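Side-chain contacts in putative SnoaL-like polyketide cyclase (Shewanella denitrificans, PDB 3LZA), which is of unknown function but probably belongs with the small NTF2-fold cyclases that close rings in polyketide-like substrates: residues 26-29 with 30-34; 48-51 with 52-56; 55-58 with 59-63; 130-133 with 134-137. One frame throughout, in Å; residues are numbered along the deposited sequence.

Followed from the N terminus, four local contacts succeed one another, interactions 2 and 3 overlapping at Ala55 and Phe56; none encloses a loop, nests or crosses. Interaction 1 turns the chain out of helix 25-29 toward strand 37-40. Interaction 2 begins helix 50-61, directly after strand 45-48, and interaction 3 continues on the same helix. The first three form one cluster: Asn33 O lies 3.3 Å from Thr50 N, probably a hydrogen bond, and Leu28 CD2 packs on Leu57 CD1 at 3.3 Å, tying helix 25-29 and the turn after it to helix 50-61. Interaction 4 opens helix 131-139 after strand 122-129, across the chain's centre from interaction 1, with about 30 Å between their centres.

Interaction 1 of 4, residues 26-29 with 30-34; sequences QTLS and KYYNR
Lys30 folds back to the carbonyl of Gln26 while Tyr32 settles against Leu28; both Lys30 and Tyr32 belong to the type I beta turn from Ser29 to Tyr32, by which the chain leaves helix 25-29 of this NTF2-type fold. The turn is a worked example of how side chains take over a carbonyl near the end of a helix. Two donors grip Gln26 O from opposite faces of its plane: Lys30 NZ at 2.9 Å, lifted 47° out of that plane, and the hydroxyl of Ser29, its OG also 2.9 Å from Gln26 O. The lysine gets there by bending twice, at chi2 and again at chi4. Ser29 OG sits between its own backbone N and carbonyl carbon (chi1 68°), which faces it back along the helix.

The apolar half belongs to Leu28 and Tyr32. Leu28 CD2 approaches the phenol oxygen, Tyr32 OH, at 3.5 Å, and its CG meets ring carbon CE2 of Tyr32 at 3.7 Å, while Leu28 O lies over one face of the same ring, toward the rim. The phenol is hydrogen-bonded to Tyr16 OH of helix 8-21, and the ring also touches Ile53 and Ile54 of helix 50-61. With an alanine at Tyr32, the Tyr16 hydroxyl would probably lose this partner and a gap would open beside Leu28.

The backbone bond from Tyr32 N to Ser29 O closes the turn, the one from Tyr31 N to Leu28 O precedes it, and a water clasps the turn by donating to Ser29 O at 2.6 Å and to Tyr32 O at 2.8 Å.

Interaction 2 of 4, residues 48-51 with 52-56; sequences IGTR and SIIAF
With CG1 anti to its carbonyl carbon (chi1 -71°), Ile53 lays that branch against the carbonyl of Gly49, CG1 lying 3.3 Å from Gly49 O. A trans chi2 (168°) then carries the chain onward, leaving Ile53 CD1 3.6 Å from the same oxygen. Ile54 has a similar first torsion, which puts its CG1 3.2 Å from Thr50 O, but its branch is bent at chi2 (-72°) instead of extended. Gly49 O is thus flanked by hydrocarbon, and it accepts Ile53 N at 3.0 Å with the donor almost in line with the C=O bond. Were Ile53 cut back to an alanine, Gly49 O would probably lose much of its hydrocarbon cover and a gap would open toward Tyr32 and Ser36.

The next backbone bonds, from Ile54 N to Thr50 O and from Ala55 N to Arg51 O, carry the helix on. Ser52 meets the residue before the cap: its CB rests 3.3 Å from Ile48 O, and a water joins the two backbones, donating to Ile48 O at 2.7 Å while accepting from Ser52 N at 3.0 Å. Gly49, whose backbone angles would jam a CB against the carbonyl of Ile48, holds the N-cap, and the whole is a strand-to-helix start, where strand 45-48 passes into helix 50-61 of the NTF2-type fold.

Interaction 3 of 4, residues 55-58 with 59-63; sequences AFLQ and RSHEG
Along the C-terminal half of helix 50-61, Ser60 and Arg59 both fold back onto Phe56, a compact lesson in how a helix uses its own preceding turn. The carbonyl of Phe56 is held by one residue twice: Ser60 OG donates to Phe56 O at 2.8 Å and Ser60 N to the same oxygen at 3.0 Å, from opposite faces of the carbonyl plane. The serine's first torsion, -62°, sets OG beside its own backbone N and directs it toward the preceding turn. There the hydroxyl also lies over one face of the Phe56 ring, 3.4 Å above the plane and displaced toward the CE1 and CZ rim.

Arg59 meets the phenylalanine differently. Bent at chi3 (-61°), its chain brings one face of the guanidinium down on the backbone, with Ala55 O and Phe56 CA both against that face, 3.3 and 3.6 Å from its plane and offset toward the rim. NH2 stands at the edge of the Phe56 ring, the two planes 59° apart, so no stack forms. The ring itself stacks with Tyr47.

Leu57 and His61 run side by side in the same direction, Leu57 CD2 4.0 Å from His61 CE1, and both touch Tyr25 of helix 25-29; the imidazole also meets the rings of His23 and Phe67. The doubly held carbonyl is the familiar bond of a helical serine, whose hydroxyl joins its own N-H on the carbonyl four residues earlier.

Interaction 4 of 4, residues 130-133 with 134-137; sequences DYQT and MSDQ
Gln132 and Asp136, one helical turn apart, supply the polar side-chain link: NE2 of Gln132 donates to OD1 of Asp136 at 3.2 Å, nearly straight at 162°. A bend at chi2 (63°) turns the amide toward its partner. The acceptor lies in the amide plane, whereas the donor comes in from above the carboxylate plane. A second polar group is the helix cap, in which Asp130, the N-cap residue, accepts Thr133 N on OD1 at 3.2 Å. Its OD2 is hydrogen-bonded to His73 of the second subunit, so one carboxylate serves both cap and dimer contact.

The Met-aromatic contact pairs Tyr131 with Met134, present as selenomethionine. Lying alongside and pointing the same way, Met134 places SE at the ring edge, 4.0 Å from Tyr131 CD1 and 5.3 Å from the ring centroid, while the phenol OH is bonded to Asp40.

Van der Waals contact completes the set, with Thr133 CG2 3.4 Å from Gln137 NE2, an amide that donates to Ala106 O. Through Pro108, Ile107 and Ile105, touched by Thr133, Met134 and Gln137 respectively, helix 131-139, which follows strand 122-129 in the chain, packs on strand 102-115.

Interaction 1 of 4, residues 26-29 with 30-34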
# COMPACT_ATOMS: atom_id res chain seq x y z
N GLN A 26 -11.78 15.20 -18.96
CA GLN A 26 -13.22 15.33 -18.94
C GLN A 26 -13.77 14.16 -18.17
O GLN A 26 -14.55 14.35 -17.25
CB GLN A 26 -13.80 15.41 -20.37
CG GLN A 26 -13.42 16.67 -21.17
CD GLN A 26 -12.05 16.58 -21.84
OE1 GLN A 26 -11.57 15.48 -22.17
NE2 GLN A 26 -11.39 17.74 -22.03
N THR A 27 -13.35 12.94 -18.51
CA THR A 27 -13.80 11.77 -17.76
C THR A 27 -13.27 11.77 -16.34
O THR A 27 -14.01 11.47 -15.44
CB THR A 27 -13.38 10.46 -18.48
OG1 THR A 27 -13.93 10.48 -19.78
CG2 THR A 27 -13.90 9.17 -17.76
N LEU A 28 -12.00 12.10 -16.14
CA LEU A 28 -11.42 12.05 -14.81
C LEU A 28 -12.16 13.00 -13.83
O LEU A 28 -12.46 12.62 -12.66
CB LEU A 28 -9.90 12.32 -14.86
CG LEU A 28 -9.11 12.01 -13.60
CD1 LEU A 28 -9.28 10.52 -13.21
CD2 LEU A 28 -7.66 12.39 -13.76
N SER A 29 -12.49 14.20 -14.31
CA SER A 29 -13.14 15.20 -13.49
C SER A 29 -14.46 14.74 -12.93
O SER A 29 -14.81 15.21 -11.87
CB SER A 29 -13.38 16.53 -14.24
OG SER A 29 -14.34 16.41 -15.26
N LYS A 30 -15.19 13.86 -13.63
CA LYS A 30 -16.41 13.25 -13.07
C LYS A 30 -16.22 12.52 -11.72
O LYS A 30 -17.20 12.36 -10.94
CB LYS A 30 -17.07 12.23 -14.04
CG LYS A 30 -17.46 12.70 -15.45
CD LYS A 30 -18.14 14.07 -15.51
CE LYS A 30 -18.38 14.51 -16.97
NZ LYS A 30 -17.27 15.43 -17.45
N TYR A 31 -15.01 12.04 -11.45
CA TYR A 31 -14.72 11.34 -10.19
C TYR A 31 -14.35 12.25 -9.03
O TYR A 31 -14.29 11.77 -7.90
CB TYR A 31 -13.61 10.31 -10.37
CG TYR A 31 -13.97 9.17 -11.28
CD1 TYR A 31 -14.61 8.03 -10.79
CD2 TYR A 31 -13.66 9.22 -12.61
CE1 TYR A 31 -14.91 6.95 -11.64
CE2 TYR A 31 -13.96 8.16 -13.49
CZ TYR A 31 -14.59 7.04 -13.00
OH TYR A 31 -14.86 6.02 -13.87
N TYR A 32 -14.02 13.51 -9.30
CA TYR A 32 -13.61 14.45 -8.28
C TYR A 32 -14.68 15.46 -7.86
O TYR A 32 -15.51 15.93 -8.66
CB TYR A 32 -12.39 15.27 -8.74
CG TYR A 32 -11.16 14.51 -9.15
CD1 TYR A 32 -10.68 13.44 -8.41
CD2 TYR A 32 -10.39 14.94 -10.24
CE1 TYR A 32 -9.55 12.76 -8.77
CE2 TYR A 32 -9.25 14.26 -10.63
CZ TYR A 32 -8.80 13.18 -9.87
OH TYR A 32 -7.65 12.50 -10.24
N ASN A 33 -14.66 15.78 -6.56
CA ASN A 33 -15.36 16.95 -6.02
C ASN A 33 -14.34 17.92 -5.40
O ASN A 33 -13.15 17.68 -5.47
CB ASN A 33 -16.38 16.51 -4.97
CG ASN A 33 -15.74 15.71 -3.84
OD1 ASN A 33 -14.83 16.18 -3.15
ND2 ASN A 33 -16.23 14.48 -3.64
N ARG A 34 -14.81 19.02 -4.81
CA ARG A 34 -13.90 20.00 -4.19
C ARG A 34 -13.06 19.45 -3.03
O ARG A 34 -12.06 20.02 -2.68
CB ARG A 34 -14.71 21.24 -3.70
CG ARG A 34 -15.48 20.95 -2.38
CD ARG A 34 -16.06 22.17 -1.69
NE ARG A 34 -16.93 22.92 -2.57
CZ ARG A 34 -18.24 22.67 -2.79
NH1 ARG A 34 -18.86 21.66 -2.19
NH2 ARG A 34 -18.93 23.47 -3.60
O HOH W 1 -15.96 17.42 -11.00

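Interaction 2 of 4, residues 48-51 with 52-56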
# COMPACT_ATOMS: atom_id res chain seq x y z
N ILE A 48 -5.66 18.92 -3.84
CA ILE A 48 -7.00 18.84 -3.28
C ILE A 48 -8.03 19.53 -4.16
O ILE A 48 -7.89 20.70 -4.50
CB ILE A 48 -7.04 19.44 -1.84
CG1 ILE A 48 -6.01 18.73 -0.93
CG2 ILE A 48 -8.44 19.27 -1.26
CD1 ILE A 48 -5.70 19.42 0.33
N GLY A 49 -9.10 18.80 -4.49
CA GLY A 49 -10.18 19.33 -5.32
C GLY A 49 -9.95 19.16 -6.82
O GLY A 49 -8.82 19.09 -7.27
N THR A 50 -11.05 19.05 -7.56
CA THR A 50 -11.06 18.90 -9.03
C THR A 50 -10.07 19.81 -9.72
O THR A 50 -9.19 19.38 -10.46
CB THR A 50 -12.50 19.13 -9.58
OG1 THR A 50 -13.41 18.34 -8.83
CG2 THR A 50 -12.58 18.75 -11.05
N ARG A 51 -10.20 21.10 -9.49
CA ARG A 51 -9.37 22.05 -10.22
C ARG A 51 -7.86 21.90 -9.94
O ARG A 51 -7.07 21.96 -10.87
CB ARG A 51 -9.83 23.46 -9.93
CG ARG A 51 -11.17 23.82 -10.55
CD ARG A 51 -11.42 25.31 -10.46
NE ARG A 51 -12.70 25.72 -11.04
CZ ARG A 51 -13.03 26.98 -11.35
NH1 ARG A 51 -12.18 28.00 -11.14
NH2 ARG A 51 -14.23 27.22 -11.87
N SER A 52 -7.46 21.73 -8.69
CA SER A 52 -6.02 21.63 -8.36
C SER A 52 -5.43 20.31 -8.83
O SER A 52 -4.27 20.29 -9.23
CB SER A 52 -5.76 21.75 -6.85
OG SER A 52 -6.15 23.06 -6.41
N ILE A 53 -6.23 19.23 -8.77
CA ILE A 53 -5.70 17.88 -9.12
C ILE A 53 -5.53 17.84 -10.64
O ILE A 53 -4.48 17.40 -11.15
CB ILE A 53 -6.64 16.75 -8.64
CG1 ILE A 53 -6.60 16.63 -7.11
CG2 ILE A 53 -6.25 15.41 -9.26
CD1 ILE A 53 -7.69 15.77 -6.44
N ILE A 54 -6.57 18.26 -11.36
CA ILE A 54 -6.52 18.30 -12.82
C ILE A 54 -5.38 19.16 -13.31
O ILE A 54 -4.66 18.75 -14.23
CB ILE A 54 -7.85 18.70 -13.45
CG1 ILE A 54 -8.93 17.64 -13.15
CG2 ILE A 54 -7.70 18.91 -14.97
CD1 ILE A 54 -8.79 16.37 -13.86
N ALA A 55 -5.22 20.36 -12.75
CA ALA A 55 -4.15 21.28 -13.12
C ALA A 55 -2.76 20.67 -12.92
O ALA A 55 -1.87 20.89 -13.74
CB ALA A 55 -4.30 22.67 -12.38
N PHE A 56 -2.57 19.90 -11.85
CA PHE A 56 -1.31 19.21 -11.56
C PHE A 56 -1.03 18.10 -12.58
O PHE A 56 0.08 17.95 -13.04
CB PHE A 56 -1.29 18.68 -10.10
CG PHE A 56 -0.20 17.67 -9.82
CD1 PHE A 56 1.14 18.08 -9.73
CD2 PHE A 56 -0.50 16.34 -9.63
CE1 PHE A 56 2.15 17.13 -9.45
CE2 PHE A 56 0.50 15.41 -9.36
CZ PHE A 56 1.83 15.82 -9.28
O HOH W 2 -9.04 22.38 -6.27

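Interaction 3 of 4, residues 55-58 with 59-63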
# COMPACT_ATOMS: atom_id res chain seq x y z
N ALA A 55 -5.22 20.36 -12.75
CA ALA A 55 -4.15 21.28 -13.12
C ALA A 55 -2.76 20.67 -12.92
O ALA A 55 -1.87 20.89 -13.74
CB ALA A 55 -4.30 22.67 -12.38
N PHE A 56 -2.57 19.90 -11.85
CA PHE A 56 -1.31 19.21 -11.56
C PHE A 56 -1.03 18.10 -12.58
O PHE A 56 0.08 17.95 -13.04
CB PHE A 56 -1.29 18.68 -10.10
CG PHE A 56 -0.20 17.67 -9.82
CD1 PHE A 56 1.14 18.08 -9.73
CD2 PHE A 56 -0.50 16.34 -9.63
CE1 PHE A 56 2.15 17.13 -9.45
CE2 PHE A 56 0.50 15.41 -9.36
CZ PHE A 56 1.83 15.82 -9.28
N LEU A 57 -2.06 17.35 -12.94
CA LEU A 57 -1.91 16.27 -13.89
C LEU A 57 -1.62 16.84 -15.26
O LEU A 57 -0.81 16.30 -16.00
CB LEU A 57 -3.18 15.40 -13.93
CG LEU A 57 -3.46 14.56 -12.70
CD1 LEU A 57 -4.78 13.80 -12.88
CD2 LEU A 57 -2.31 13.60 -12.34
N GLN A 58 -2.25 17.96 -15.61
CA GLN A 58 -1.94 18.63 -16.88
C GLN A 58 -0.48 19.07 -16.96
O GLN A 58 0.15 18.84 -17.98
CB GLN A 58 -2.80 19.86 -17.10
CG GLN A 58 -4.24 19.59 -17.39
CD GLN A 58 -5.05 20.86 -17.33
OE1 GLN A 58 -4.63 21.83 -16.70
NE2 GLN A 58 -6.14 20.90 -18.05
N ARG A 59 0.04 19.73 -15.93
CA ARG A 59 1.45 20.15 -15.90
C ARG A 59 2.40 18.93 -15.98
O ARG A 59 3.41 18.96 -16.70
CB ARG A 59 1.75 20.93 -14.61
CG ARG A 59 1.11 22.30 -14.53
CD ARG A 59 1.65 23.14 -13.34
NE ARG A 59 1.42 22.55 -12.02
CZ ARG A 59 0.29 22.68 -11.31
NH1 ARG A 59 -0.72 23.38 -11.80
NH2 ARG A 59 0.17 22.12 -10.12
N SER A 60 2.07 17.89 -15.23
CA SER A 60 2.92 16.69 -15.09
C SER A 60 3.02 15.88 -16.35
O SER A 60 4.10 15.40 -16.71
CB SER A 60 2.39 15.76 -13.98
OG SER A 60 2.39 16.38 -12.73
N HIS A 61 1.89 15.73 -17.04
CA HIS A 61 1.78 14.80 -18.14
C HIS A 61 1.77 15.44 -19.52
O HIS A 61 1.64 14.75 -20.51
CB HIS A 61 0.54 13.91 -17.94
CG HIS A 61 0.70 12.97 -16.80
ND1 HIS A 61 -0.32 12.68 -15.92
CD2 HIS A 61 1.78 12.26 -16.39
CE1 HIS A 61 0.12 11.81 -15.02
NE2 HIS A 61 1.40 11.56 -15.26
N GLU A 62 1.94 16.76 -19.59
CA GLU A 62 1.98 17.46 -20.87
C GLU A 62 3.11 16.87 -21.71
O GLU A 62 4.25 16.83 -21.25
CB GLU A 62 2.20 18.97 -20.66
CG GLU A 62 1.64 19.88 -21.77
CD GLU A 62 2.62 20.09 -22.89
OE1 GLU A 62 3.80 19.70 -22.71
OE2 GLU A 62 2.23 20.65 -23.94
N GLY A 63 2.77 16.37 -22.90
CA GLY A 63 3.77 15.86 -23.82
C GLY A 63 4.18 14.42 -23.61
O GLY A 63 5.00 13.92 -24.35

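Interaction 4 of 4, residues 130-133 with 134-137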
# COMPACT_ATOMS: atom_id res chain seq x y z
N ASP A 130 7.91 3.78 -5.56
CA ASP A 130 9.32 3.44 -5.35
C ASP A 130 10.24 4.43 -6.11
O ASP A 130 10.74 4.14 -7.21
CB ASP A 130 9.56 1.98 -5.76
CG ASP A 130 10.97 1.51 -5.58
OD1 ASP A 130 11.86 2.21 -5.04
OD2 ASP A 130 11.22 0.36 -6.03
N TYR A 131 10.42 5.60 -5.53
CA TYR A 131 11.23 6.66 -6.16
C TYR A 131 12.72 6.36 -6.23
O TYR A 131 13.40 6.85 -7.14
CB TYR A 131 10.99 8.02 -5.48
CG TYR A 131 9.64 8.58 -5.72
CD1 TYR A 131 9.22 8.90 -7.02
CD2 TYR A 131 8.74 8.78 -4.66
CE1 TYR A 131 7.97 9.40 -7.28
CE2 TYR A 131 7.46 9.29 -4.91
CZ TYR A 131 7.10 9.62 -6.22
OH TYR A 131 5.88 10.12 -6.52
N GLN A 132 13.26 5.52 -5.34
CA GLN A 132 14.65 5.10 -5.54
C GLN A 132 14.85 4.30 -6.84
O GLN A 132 15.86 4.49 -7.53
CB GLN A 132 15.24 4.33 -4.33
CG GLN A 132 16.75 4.13 -4.40
CD GLN A 132 17.53 5.44 -4.39
OE1 GLN A 132 17.36 6.26 -3.49
NE2 GLN A 132 18.34 5.66 -5.40
N THR A 133 13.91 3.40 -7.17
CA THR A 133 14.01 2.63 -8.43
C THR A 133 13.95 3.62 -9.61
O THR A 133 14.71 3.51 -10.58
CB THR A 133 12.89 1.53 -8.50
OG1 THR A 133 13.16 0.53 -7.51
CG2 THR A 133 12.87 0.86 -9.84
N MSE A 134 13.12 4.66 -9.50
CA MSE A 134 13.02 5.67 -10.57
C MSE A 134 14.35 6.40 -10.74
O MSE A 134 14.83 6.58 -11.86
CB MSE A 134 11.93 6.71 -10.27
CG MSE A 134 11.64 7.65 -11.44
SE MSE A 134 10.32 8.94 -10.91
CE MSE A 134 11.55 10.07 -10.12
N SER A 135 14.92 6.83 -9.62
CA SER A 135 16.20 7.52 -9.62
C SER A 135 17.27 6.66 -10.24
O SER A 135 18.05 7.16 -11.04
CB SER A 135 16.62 7.90 -8.20
OG SER A 135 17.79 8.70 -8.25
N ASP A 136 17.34 5.38 -9.84
CA ASP A 136 18.34 4.46 -10.38
C ASP A 136 18.24 4.37 -11.92
O ASP A 136 19.24 4.34 -12.64
CB ASP A 136 18.16 3.04 -9.81
CG ASP A 136 18.52 2.92 -8.31
OD1 ASP A 136 19.29 3.75 -7.76
OD2 ASP A 136 18.05 1.95 -7.69
N GLN A 137 17.03 4.21 -12.41
CA GLN A 137 16.78 4.14 -13.86
C GLN A 137 17.17 5.44 -14.58
O GLN A 137 17.88 5.41 -15.61
CB GLN A 137 15.30 3.79 -14.14
CG GLN A 137 14.88 2.33 -13.89
CD GLN A 137 13.39 2.13 -13.97
OE1 GLN A 137 12.71 2.81 -14.72
NE2 GLN A 137 12.85 1.16 -13.18